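Nitrate regulatory protein (Klebsiella oxytoca, PDB 4AKK) activates nasFEDCBA operon expression in response to nitrate and nitrite by binding the terminator in the nasF leader RNA, so that transcription reads through it. Local coordinates at residues R142-R146 with D147-A151; N400-M403 with V404-A407. All blocks are in the same frame, centred on the assembly; numbering follows the deposited sequence.

Contact 1 (R142-R146 with D147-A151); sequences RKRVR and DREIA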
ATOM      1  N   ARG A 142     -15.107  27.631 -17.993  1.00 36.05           N
ATOM      2  CA  ARG A 142     -16.498  28.085 -17.958  1.00 42.30           C
ATOM      3  C   ARG A 142     -16.911  28.801 -19.240  1.00 40.14           C
ATOM      4  O   ARG A 142     -18.001  28.570 -19.772  1.00 39.38           O
ATOM      5  CB  ARG A 142     -16.736  28.989 -16.750  1.00 42.86           C
ATOM      6  CG  ARG A 142     -16.723  28.234 -15.439  1.00 42.83           C
ATOM      7  CD  ARG A 142     -16.341  29.129 -14.289  1.00 41.93           C
ATOM      8  NE  ARG A 142     -16.668  28.502 -13.013  1.00 40.38           N
ATOM      9  CZ  ARG A 142     -16.377  29.028 -11.832  1.00 43.07           C
ATOM     10  NH1 ARG A 142     -15.749  30.197 -11.761  1.00 46.98           N
ATOM     11  NH2 ARG A 142     -16.723  28.391 -10.726  1.00 44.80           N
ATOM     12  N   LYS A 143     -16.038  29.671 -19.734  1.00 39.04           N
ATOM     13  CA  LYS A 143     -16.315  30.369 -20.982  1.00 39.09           C
ATOM     14  C   LYS A 143     -16.572  29.369 -22.110  1.00 37.19           C
ATOM     15  O   LYS A 143     -17.544  29.491 -22.854  1.00 41.33           O
ATOM     16  CB  LYS A 143     -15.168  31.308 -21.353  1.00 39.82           C
ATOM     17  CG  LYS A 143     -15.450  32.106 -22.618  1.00 50.61           C
ATOM     18  CD  LYS A 143     -14.414  33.193 -22.857  1.00 54.08           C
ATOM     19  CE  LYS A 143     -14.734  33.975 -24.129  1.00 55.50           C
ATOM     20  NZ  LYS A 143     -13.557  34.755 -24.603  1.00 69.98           N
ATOM     21  N   ARG A 144     -15.718  28.363 -22.223  1.00 35.66           N
ATOM     22  CA  ARG A 144     -15.921  27.351 -23.251  1.00 37.44           C
ATOM     23  C   ARG A 144     -17.204  26.598 -23.012  1.00 39.34           C
ATOM     24  O   ARG A 144     -17.902  26.264 -23.963  1.00 38.98           O
ATOM     25  CB  ARG A 144     -14.745  26.380 -23.330  1.00 36.55           C
ATOM     26  CG  ARG A 144     -13.554  26.977 -24.048  1.00 44.78           C
ATOM     27  CD  ARG A 144     -12.511  25.947 -24.406  1.00 45.10           C
ATOM     28  NE  ARG A 144     -11.388  26.596 -25.074  1.00 43.46           N
ATOM     29  CZ  ARG A 144     -11.369  26.911 -26.364  1.00 48.32           C
ATOM     30  NH1 ARG A 144     -12.410  26.617 -27.139  1.00 42.95           N
ATOM     31  NH2 ARG A 144     -10.305  27.514 -26.880  1.00 50.53           N
ATOM     32  N   VAL A 145     -17.512  26.316 -21.747  1.00 28.75           N
ATOM     33  CA  VAL A 145     -18.759  25.636 -21.432  1.00 32.70           C
ATOM     34  C   VAL A 145     -19.941  26.490 -21.904  1.00 35.75           C
ATOM     35  O   VAL A 145     -20.831  25.997 -22.612  1.00 31.70           O
ATOM     36  CB  VAL A 145     -18.886  25.293 -19.924  1.00 31.41           C
ATOM     37  CG1 VAL A 145     -20.332  24.940 -19.582  1.00 32.50           C
ATOM     38  CG2 VAL A 145     -17.952  24.147 -19.558  1.00 33.05           C
ATOM     39  N   ARG A 146     -19.939  27.772 -21.537  1.00 33.47           N
ATOM     40  CA  ARG A 146     -21.014  28.677 -21.979  1.00 40.84           C
ATOM     41  C   ARG A 146     -21.145  28.722 -23.496  1.00 39.37           C
ATOM     42  O   ARG A 146     -22.233  28.537 -24.042  1.00 38.06           O
ATOM     43  CB  ARG A 146     -20.790  30.099 -21.478  1.00 42.78           C
ATOM     44  CG  ARG A 146     -20.600  30.196 -19.994  1.00 47.60           C
ATOM     45  CD  ARG A 146     -20.715  31.630 -19.531  1.00 53.93           C
ATOM     46  NE  ARG A 146     -19.831  31.872 -18.400  1.00 53.79           N
ATOM     47  CZ  ARG A 146     -18.674  32.512 -18.497  1.00 54.30           C
ATOM     48  NH1 ARG A 146     -18.279  32.990 -19.674  1.00 47.93           N
ATOM     49  NH2 ARG A 146     -17.923  32.685 -17.417  1.00 53.09           N
ATOM     50  N   ASP A 147     -20.026  28.970 -24.168  1.00 37.01           N
ATOM     51  CA  ASP A 147     -20.004  29.081 -25.621  1.00 40.17           C
ATOM     52  C   ASP A 147     -20.177  27.715 -26.271  1.00 40.34           C
ATOM     53  O   ASP A 147     -20.259  27.608 -27.490  1.00 34.39           O
ATOM     54  CB  ASP A 147     -18.690  29.718 -26.083  1.00 42.64           C
ATOM     55  CG  ASP A 147     -18.436  31.061 -25.423  1.00 47.03           C
ATOM     56  OD1 ASP A 147     -19.399  31.620 -24.866  1.00 43.28           O
ATOM     57  OD2 ASP A 147     -17.288  31.559 -25.459  1.00 47.73           O
ATOM     58  N   ARG A 148     -20.231  26.673 -25.448  1.00 34.21           N
ATOM     59  CA  ARG A 148     -20.340  25.312 -25.956  1.00 36.07           C
ATOM     60  C   ARG A 148     -19.229  25.008 -26.971  1.00 41.52           C
ATOM     61  O   ARG A 148     -19.442  24.293 -27.958  1.00 39.02           O
ATOM     62  CB  ARG A 148     -21.730  25.084 -26.551  1.00 34.74           C
ATOM     63  CG  ARG A 148     -22.872  25.539 -25.605  1.00 43.54           C
ATOM     64  CD  ARG A 148     -24.248  25.482 -26.270  1.00 41.35           C
ATOM     65  NE  ARG A 148     -24.441  24.197 -26.921  1.00 51.57           N
ATOM     66  CZ  ARG A 148     -24.805  24.036 -28.186  1.00 45.64           C
ATOM     67  NH1 ARG A 148     -25.067  25.087 -28.954  1.00 52.05           N
ATOM     68  NH2 ARG A 148     -24.929  22.809 -28.678  1.00 45.14           N
ATOM     69  N   GLU A 149     -18.040  25.555 -26.715  1.00 37.71           N
ATOM     70  CA  GLU A 149     -16.872  25.312 -27.565  1.00 36.16           C
ATOM     71  C   GLU A 149     -15.971  24.253 -26.942  1.00 39.17           C
ATOM     72  O   GLU A 149     -14.742  24.353 -26.979  1.00 40.91           O
ATOM     73  CB  GLU A 149     -16.103  26.612 -27.803  1.00 34.49           C
ATOM     74  CG  GLU A 149     -16.884  27.609 -28.663  1.00 45.31           C
ATOM     75  CD  GLU A 149     -16.131  28.908 -28.917  1.00 52.07           C
ATOM     76  OE1 GLU A 149     -14.969  29.036 -28.474  1.00 57.62           O
ATOM     77  OE2 GLU A 149     -16.715  29.807 -29.560  1.00 57.98           O
ATOM     78  N   ILE A 150     -16.599  23.243 -26.356  1.00 33.63           N
ATOM     79  CA  ILE A 150     -15.881  22.139 -25.732  1.00 35.62           C
ATOM     80  C   ILE A 150     -16.865  20.992 -25.652  1.00 36.94           C
ATOM     81  O   ILE A 150     -18.067  21.224 -25.566  1.00 33.90           O
ATOM     82  CB  ILE A 150     -15.372  22.515 -24.326  1.00 33.73           C
ATOM     83  CG1 ILE A 150     -14.509  21.392 -23.744  1.00 35.17           C
ATOM     84  CG2 ILE A 150     -16.539  22.850 -23.378  1.00 31.15           C
ATOM     85  CD1 ILE A 150     -13.829  21.770 -22.416  1.00 37.06           C
ATOM     86  N   ALA A 151     -16.381  19.759 -25.722  1.00 30.34           N
ATOM     87  CA  ALA A 151     -17.286  18.610 -25.637  1.00 36.66           C
ATOM     88  C   ALA A 151     -17.578  18.253 -24.177  1.00 37.71           C
ATOM     89  O   ALA A 151     -16.776  18.537 -23.291  1.00 36.60           O
ATOM     90  CB  ALA A 151     -16.709  17.415 -26.368  1.00 31.46           C
TER

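Contact 2 (N400-M403 with V404-A407); sequences NQRM and VEIA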
ATOM      1  N   ASN A 400     -17.133  -8.503  -5.565  1.00 35.54           N
ATOM      2  CA  ASN A 400     -16.782  -7.151  -5.132  1.00 33.32           C
ATOM      3  C   ASN A 400     -15.325  -6.812  -5.457  1.00 41.63           C
ATOM      4  O   ASN A 400     -14.599  -6.259  -4.632  1.00 39.05           O
ATOM      5  CB  ASN A 400     -17.016  -6.991  -3.632  1.00 40.50           C
ATOM      6  CG  ASN A 400     -18.447  -7.322  -3.219  1.00 43.84           C
ATOM      7  OD1 ASN A 400     -19.412  -6.913  -3.868  1.00 45.34           O
ATOM      8  ND2 ASN A 400     -18.584  -8.066  -2.133  1.00 50.48           N
ATOM      9  N   GLN A 401     -14.897  -7.161  -6.665  1.00 36.74           N
ATOM     10  CA  GLN A 401     -13.561  -6.808  -7.129  1.00 36.39           C
ATOM     11  C   GLN A 401     -13.669  -6.102  -8.481  1.00 35.15           C
ATOM     12  O   GLN A 401     -14.705  -6.172  -9.144  1.00 36.59           O
ATOM     13  CB  GLN A 401     -12.692  -8.060  -7.252  1.00 33.53           C
ATOM     14  CG  GLN A 401     -12.539  -8.838  -5.946  1.00 32.78           C
ATOM     15  CD  GLN A 401     -11.586 -10.014  -6.069  1.00 37.56           C
ATOM     16  OE1 GLN A 401     -10.669 -10.003  -6.898  1.00 40.50           O
ATOM     17  NE2 GLN A 401     -11.787 -11.032  -5.235  1.00 40.49           N
ATOM     18  N   ARG A 402     -12.605  -5.412  -8.881  1.00 37.33           N
ATOM     19  CA  ARG A 402     -12.581  -4.761 -10.183  1.00 36.50           C
ATOM     20  C   ARG A 402     -12.423  -5.846 -11.239  1.00 32.83           C
ATOM     21  O   ARG A 402     -11.940  -6.930 -10.937  1.00 32.12           O
ATOM     22  CB  ARG A 402     -11.436  -3.759 -10.266  1.00 40.25           C
ATOM     23  CG  ARG A 402     -11.371  -2.737  -9.126  1.00 43.82           C
ATOM     24  CD  ARG A 402     -10.104  -1.885  -9.280  1.00 47.05           C
ATOM     25  NE  ARG A 402     -10.134  -1.127 -10.529  1.00 41.84           N
ATOM     26  CZ  ARG A 402      -9.061  -0.746 -11.217  1.00 48.96           C
ATOM     27  NH1 ARG A 402      -7.837  -1.047 -10.789  1.00 43.72           N
ATOM     28  NH2 ARG A 402      -9.218  -0.064 -12.346  1.00 41.72           N
ATOM     29  N   MET A 403     -12.865  -5.569 -12.461  1.00 35.55           N
ATOM     30  CA  MET A 403     -12.707  -6.507 -13.576  1.00 33.60           C
ATOM     31  C   MET A 403     -11.235  -6.891 -13.795  1.00 28.83           C
ATOM     32  O   MET A 403     -10.932  -8.034 -14.105  1.00 26.48           O
ATOM     33  CB  MET A 403     -13.309  -5.936 -14.879  1.00 26.73           C
ATOM     34  CG  MET A 403     -14.868  -5.976 -14.996  1.00 33.62           C
ATOM     35  SD  MET A 403     -15.521  -5.478 -16.635  1.00 24.10           S
ATOM     36  CE  MET A 403     -14.954  -6.831 -17.657  1.00 30.21           C
ATOM     37  N   VAL A 404     -10.317  -5.940 -13.637  1.00 28.08           N
ATOM     38  CA  VAL A 404      -8.911  -6.258 -13.863  1.00 29.82           C
ATOM     39  C   VAL A 404      -8.379  -7.220 -12.804  1.00 29.70           C
ATOM     40  O   VAL A 404      -7.515  -8.051 -13.098  1.00 31.97           O
ATOM     41  CB  VAL A 404      -8.010  -5.005 -13.982  1.00 33.50           C
ATOM     42  CG1 VAL A 404      -8.019  -4.188 -12.694  1.00 27.80           C
ATOM     43  CG2 VAL A 404      -6.586  -5.417 -14.383  1.00 31.58           C
ATOM     44  N   GLU A 405      -8.921  -7.129 -11.590  1.00 33.95           N
ATOM     45  CA  GLU A 405      -8.572  -8.061 -10.508  1.00 35.30           C
ATOM     46  C   GLU A 405      -9.097  -9.461 -10.798  1.00 30.16           C
ATOM     47  O   GLU A 405      -8.408 -10.439 -10.575  1.00 30.81           O
ATOM     48  CB  GLU A 405      -9.097  -7.564  -9.159  1.00 31.02           C
ATOM     49  CG  GLU A 405      -8.421  -6.298  -8.663  1.00 37.38           C
ATOM     50  CD  GLU A 405      -9.160  -5.657  -7.492  1.00 48.57           C
ATOM     51  OE1 GLU A 405     -10.388  -5.866  -7.376  1.00 43.63           O
ATOM     52  OE2 GLU A 405      -8.516  -4.939  -6.692  1.00 55.30           O
ATOM     53  N   ILE A 406     -10.319  -9.551 -11.306  1.00 33.24           N
ATOM     54  CA  ILE A 406     -10.851 -10.832 -11.755  1.00 32.22           C
ATOM     55  C   ILE A 406      -9.970 -11.398 -12.851  1.00 29.58           C
ATOM     56  O   ILE A 406      -9.684 -12.589 -12.872  1.00 29.57           O
ATOM     57  CB  ILE A 406     -12.270 -10.678 -12.346  1.00 35.95           C
ATOM     58  CG1 ILE A 406     -13.245 -10.153 -11.288  1.00 30.34           C
ATOM     59  CG2 ILE A 406     -12.733 -11.999 -12.975  1.00 31.86           C
ATOM     60  CD1 ILE A 406     -13.248 -10.956  -9.981  1.00 26.97           C
ATOM     61  N   ALA A 407      -9.559 -10.532 -13.774  1.00 28.76           N
ATOM     62  CA  ALA A 407      -8.756 -10.950 -14.913  1.00 25.19           C
ATOM     63  C   ALA A 407      -7.420 -11.496 -14.457  1.00 28.29           C
ATOM     64  O   ALA A 407      -6.960 -12.534 -14.951  1.00 27.29           O
ATOM     65  CB  ALA A 407      -8.539  -9.782 -15.880  1.00 28.96           C
TER
HETATM   66  O   HOH W   1      -7.067  -2.802  -8.370  1.00 53.37           O

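Contact 1 (R142-R146 with D147-A151)
Glu149 N donates to Arg144 O, 2.8 Å away, and lies in that carbonyl's plane, closing the outer bond of a Schellman motif that ends helix 138-147. The inner bond runs from Arg148 N to Val145 O, 3.0 Å; here the donor stands above the carbonyl plane and well off a lone pair. Positive phi (54°) at Arg148 turns the chain out of the helix and lets both N-H groups face the last turn. One step earlier, Asp147 N meets Lys143 O at 2.9 Å in a nearly straight bond (173°), the final regular helical link. Val145 O is also hydrogen-bonded by Trp83 NE1 from helix 56-85, so two donors grip this carbonyl.

Arg144 ties its side chain to the same turn. With CG anti to the carbonyl carbon (chi1 -77°) and the chain extended as far as NE, its NH1 hydrogen-bonds to Glu149 O at 3.3 Å, with that oxygen at the edge of the guanidinium and a little out of its plane. The Glu149 carboxylate adds a long salt bridge, OE1 to Arg144 NH1 at 3.8 Å, in which no N-H points at the oxygen; any attraction is therefore chiefly electrostatic. The aliphatic part of Lys143 brings CG to 3.4 Å from Asp147 OD2, while the ammonium stays beyond bonding distance of the carboxylate.

On the inner side the contact turns apolar. Val145 packs on Ala155 of helix 152-167 and Ser80 of helix 56-85, and Ile150 also rests on Ala155, joining the turn to the NIT helices. Ile150 CG2 tucks under the last turn, 4.3 Å from Val145 CG2 and 3.7 Å from Arg144 O.

Contact 2 (N400-M403 with V404-A407)
Glu405 turns CG to the side of its backbone N (chi1 -67°) and then extends, which carries its OE1 back to Arg402 N, 2.7 Å away. Glu405, at N3, thereby caps the N-H of Arg402, the N-cap of helix 403-412. This bond (158°) is one of the two of a capping box; the reciprocal one is absent, since an arginine side chain has no acceptor to offer Glu405 N. Glu405 OE1 is met from above the carboxylate plane and also touches Gln401 CB at 3.2 Å. Ile406 N to Arg402 O (3.1 Å) and Ala407 N to Met403 O (2.9 Å) start the regular helical bonding.

A bend at chi3 (62°) folds the Arg402 side chain alongside Val404, whose CG1 lies over one guanidinium face, 3.7 Å from Arg402 NH1. At the guanidinium edge, in plane, a water accepts from NH1 and donates to Glu405 OE2. Arg402 NH2 makes its salt bridge with Glu366, tying the start of helix 403-412 to helix 360-380.

Both oxygens of Glu405 are thus engaged, and its negative charge beside the first turn would probably interact favourably with the helix dipole.

How the contacts relate
Both contacts are local helix boundaries of opposite sense: contact 1 finishes a helix, whereas contact 2 begins one. They hold no element in common. Contact 1 belongs to the NIT sensing region and lies at the surface, with six of its eight touching residues exposed; contact 2 belongs to the RNA-binding ANTAR region, is mostly buried and has Thr412 of the second subunit packed against it. In each, a charged side chain bonds to the backbone, a guanidinium donating to a carbonyl in contact 1 and a carboxylate accepting from an N-H in contact 2. The salt bridge within contact 1 is long, while the arginine of contact 2 pairs with Glu366. The centres of contacts 1 and 2 are about 37 Å apart.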